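Local coordinates for protein cellulase IBT99 (Metagenomes, PDB 6WBT) that probably hydrolyses 6-phospho-alpha-glucosides, as a family 4 glycosyl hydrolase that binds NAD, a manganese ion and glucose 6-phosphate, at residues A[194-199]-A[262-267]. Residues are numbered along the deposited sequence; the frame is centred on the assembly and turned at random.
Sequences SDYFGL and LPNTYW. With G6P (6-O-phosphono-alpha-D-glucopyranose), chain F.
Y196 and N264 meet through a single polar contact, in which N264 ND2 donates to Y196 OH over 2.7 Å. The acceptor lies nearly in the plane of the amide, and the amide nitrogen in turn sits at the edge of the phenol ring, close to its plane. Ring and amide are nevertheless turned 60° against each other, so they do not stack. With CG anti to the backbone N (chi1 -180°), Y196 extends its ring from the strand until the hydroxyl reaches N264.

The other end of the amide faces its own turn: N264 OD1 accepts from Y266 N at 3.0 Å, a nearly straight capping bond (170°) ahead of helix 267-270. Both ends of the amide are thus engaged, which should fix its rotation. With an alanine here, Y196 OH would probably lose this donor and Y266 N its capping acceptor, and the turn carrying Y266 is likely to be less firmly held. Y266 itself belongs to the sugar-phosphate pocket, its OH accepting a hydrogen bond from G6P O3 at 3.2 Å.

Close contact is confined to the hydroxyl and amide; elsewhere the two segments stand apart, burying just 78 Å² between them. Y196 and N264 are themselves buried, and away from them the segments diverge, with D195 partly exposed. Strand 202-210 pairs antiparallel with both 192-197 and 262-263, and its F205 meets the Y196 ring edge-to-face. M173 of helix 173-184 packs on N264 and Y266, while H201, a manganese-site residue just before strand 202-210, stacks on the Y266 ring.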
loop_
_atom_site.group_PDB
_atom_site.type_symbol
_atom_site.label_atom_id
_atom_site.label_comp_id
_atom_site.label_asym_id
_atom_site.label_seq_id
_atom_site.Cartn_x
_atom_site.Cartn_y
_atom_site.Cartn_z
ATOM N N SER A 194 16.286 -7.200 -22.647
ATOM C CA SER A 194 15.298 -8.028 -21.983
ATOM C C SER A 194 14.665 -7.266 -20.831
ATOM O O SER A 194 15.271 -6.360 -20.253
ATOM C CB SER A 194 15.919 -9.329 -21.462
ATOM O OG SER A 194 16.953 -9.055 -20.532
ATOM N N ASP A 195 13.429 -7.643 -20.521
ATOM C CA ASP A 195 12.720 -7.181 -19.338
ATOM C C ASP A 195 12.921 -8.193 -18.216
ATOM O O ASP A 195 12.788 -9.402 -18.428
ATOM C CB ASP A 195 11.229 -7.003 -19.630
ATOM C CG ASP A 195 10.971 -6.072 -20.799
ATOM O OD1 ASP A 195 11.637 -5.020 -20.879
ATOM O OD2 ASP A 195 10.107 -6.396 -21.640
ATOM N N TYR A 196 13.231 -7.695 -17.021
ATOM C CA TYR A 196 13.729 -8.547 -15.951
ATOM C C TYR A 196 13.290 -7.985 -14.606
ATOM O O TYR A 196 13.172 -6.770 -14.436
ATOM C CB TYR A 196 15.259 -8.652 -16.037
ATOM C CG TYR A 196 15.926 -9.510 -14.987
ATOM C CD1 TYR A 196 16.311 -8.971 -13.768
ATOM C CD2 TYR A 196 16.205 -10.848 -15.231
ATOM C CE1 TYR A 196 16.933 -9.745 -12.811
ATOM C CE2 TYR A 196 16.828 -11.631 -14.279
ATOM C CZ TYR A 196 17.191 -11.073 -13.071
ATOM O OH TYR A 196 17.814 -11.846 -12.118
ATOM N N PHE A 197 13.040 -8.882 -13.653
ATOM C CA PHE A 197 12.711 -8.470 -12.295
ATOM C C PHE A 197 13.115 -9.575 -11.333
ATOM O O PHE A 197 13.332 -10.722 -11.731
ATOM C CB PHE A 197 11.219 -8.140 -12.137
ATOM C CG PHE A 197 10.331 -9.352 -12.024
ATOM C CD1 PHE A 197 9.998 -9.875 -10.783
ATOM C CD2 PHE A 197 9.820 -9.960 -13.158
ATOM C CE1 PHE A 197 9.185 -10.987 -10.677
ATOM C CE2 PHE A 197 9.002 -11.070 -13.057
ATOM C CZ PHE A 197 8.684 -11.583 -11.817
ATOM N N GLY A 198 13.200 -9.216 -10.051
ATOM C CA GLY A 198 13.549 -10.132 -8.991
ATOM C C GLY A 198 14.685 -9.578 -8.163
ATOM O O GLY A 198 14.987 -8.380 -8.207
ATOM N N LEU A 199 15.313 -10.458 -7.392
ATOM C CA LEU A 199 16.480 -10.111 -6.595
ATOM C C LEU A 199 17.749 -10.576 -7.303
ATOM O O LEU A 199 17.703 -11.248 -8.336
ATOM C CB LEU A 199 16.384 -10.732 -5.198
ATOM C CG LEU A 199 15.134 -10.394 -4.382
ATOM C CD1 LEU A 199 15.195 -11.050 -3.011
ATOM C CD2 LEU A 199 14.961 -8.888 -4.251
ATOM N N LEU A 262 11.645 -16.908 -18.580
ATOM C CA LEU A 262 12.917 -17.617 -18.622
ATOM C C LEU A 262 13.658 -17.386 -17.311
ATOM O O LEU A 262 13.920 -16.232 -16.955
ATOM C CB LEU A 262 13.758 -17.143 -19.799
ATOM C CG LEU A 262 13.318 -17.670 -21.165
ATOM C CD1 LEU A 262 14.048 -16.949 -22.284
ATOM C CD2 LEU A 262 13.559 -19.169 -21.245
ATOM N N PRO A 263 14.013 -18.434 -16.574
ATOM C CA PRO A 263 14.516 -18.246 -15.213
ATOM C C PRO A 263 15.958 -17.772 -15.174
ATOM O O PRO A 263 16.747 -18.003 -16.093
ATOM C CB PRO A 263 14.392 -19.646 -14.603
ATOM C CG PRO A 263 14.578 -20.557 -15.769
ATOM C CD PRO A 263 13.945 -19.858 -16.948
ATOM N N ASN A 264 16.291 -17.095 -14.079
ATOM C CA ASN A 264 17.685 -16.813 -13.780
ATOM C C ASN A 264 18.413 -18.117 -13.477
ATOM O O ASN A 264 17.825 -19.083 -12.983
ATOM C CB ASN A 264 17.799 -15.846 -12.600
ATOM C CG ASN A 264 19.214 -15.328 -12.395
ATOM O OD1 ASN A 264 20.166 -16.101 -12.289
ATOM N ND2 ASN A 264 19.356 -14.009 -12.344
ATOM N N THR A 265 19.709 -18.137 -13.789
ATOM C CA THR A 265 20.490 -19.361 -13.648
ATOM C C THR A 265 20.529 -19.840 -12.199
ATOM O O THR A 265 20.463 -21.046 -11.935
ATOM C CB THR A 265 21.902 -19.130 -14.193
ATOM O OG1 THR A 265 21.885 -19.230 -15.623
ATOM C CG2 THR A 265 22.879 -20.139 -13.632
ATOM N N TYR A 266 20.599 -18.910 -11.246
ATOM C CA TYR A 266 20.792 -19.270 -9.845
ATOM C C TYR A 266 19.558 -19.881 -9.190
ATOM O O TYR A 266 19.636 -20.242 -8.010
ATOM C CB TYR A 266 21.248 -18.048 -9.051
ATOM C CG TYR A 266 22.741 -17.822 -9.103
ATOM C CD1 TYR A 266 23.585 -18.429 -8.184
ATOM C CD2 TYR A 266 23.308 -17.009 -10.075
ATOM C CE1 TYR A 266 24.951 -18.230 -8.226
ATOM C CE2 TYR A 266 24.674 -16.804 -10.124
ATOM C CZ TYR A 266 25.490 -17.417 -9.198
ATOM O OH TYR A 266 26.851 -17.216 -9.244
ATOM N N TRP A 267 18.435 -20.016 -9.899
ATOM C CA TRP A 267 17.323 -20.793 -9.363
ATOM C C TRP A 267 17.656 -22.274 -9.251
ATOM O O TRP A 267 16.870 -23.030 -8.669
ATOM C CB TRP A 267 16.076 -20.608 -10.228
ATOM C CG TRP A 267 15.412 -19.285 -10.035
ATOM C CD1 TRP A 267 15.469 -18.207 -10.870
ATOM C CD2 TRP A 267 14.595 -18.891 -8.927
ATOM N NE1 TRP A 267 14.734 -17.169 -10.353
ATOM C CE2 TRP A 267 14.188 -17.562 -9.160
ATOM C CE3 TRP A 267 14.167 -19.533 -7.761
ATOM C CZ2 TRP A 267 13.375 -16.866 -8.271
ATOM C CZ3 TRP A 267 13.359 -18.839 -6.880
ATOM C CH2 TRP A 267 12.969 -17.521 -7.141
HETATM C C1 G6P F . 28.756 -15.013 -12.428
HETATM C C2 G6P F . 28.008 -14.697 -11.135
HETATM C C3 G6P F . 28.976 -14.524 -9.971
HETATM C C4 G6P F . 29.934 -15.706 -9.894
HETATM C C5 G6P F . 30.613 -15.892 -11.246
HETATM C C6 G6P F . 31.628 -17.031 -11.241
HETATM O O1 G6P F . 29.541 -13.880 -12.814
HETATM O O2 G6P F . 27.247 -13.496 -11.303
HETATM O O3 G6P F . 28.241 -14.416 -8.748
HETATM O O4 G6P F . 30.919 -15.470 -8.883
HETATM O O5 G6P F . 29.613 -16.138 -12.236
HETATM O O6 G6P F . 31.795 -17.562 -9.928
HETATM P P G6P F . 33.041 -18.530 -9.612
HETATM O O1P G6P F . 32.465 -19.594 -8.712
HETATM O O2P G6P F . 34.060 -17.626 -8.961
HETATM O O3P G6P F . 33.455 -19.032 -10.976
#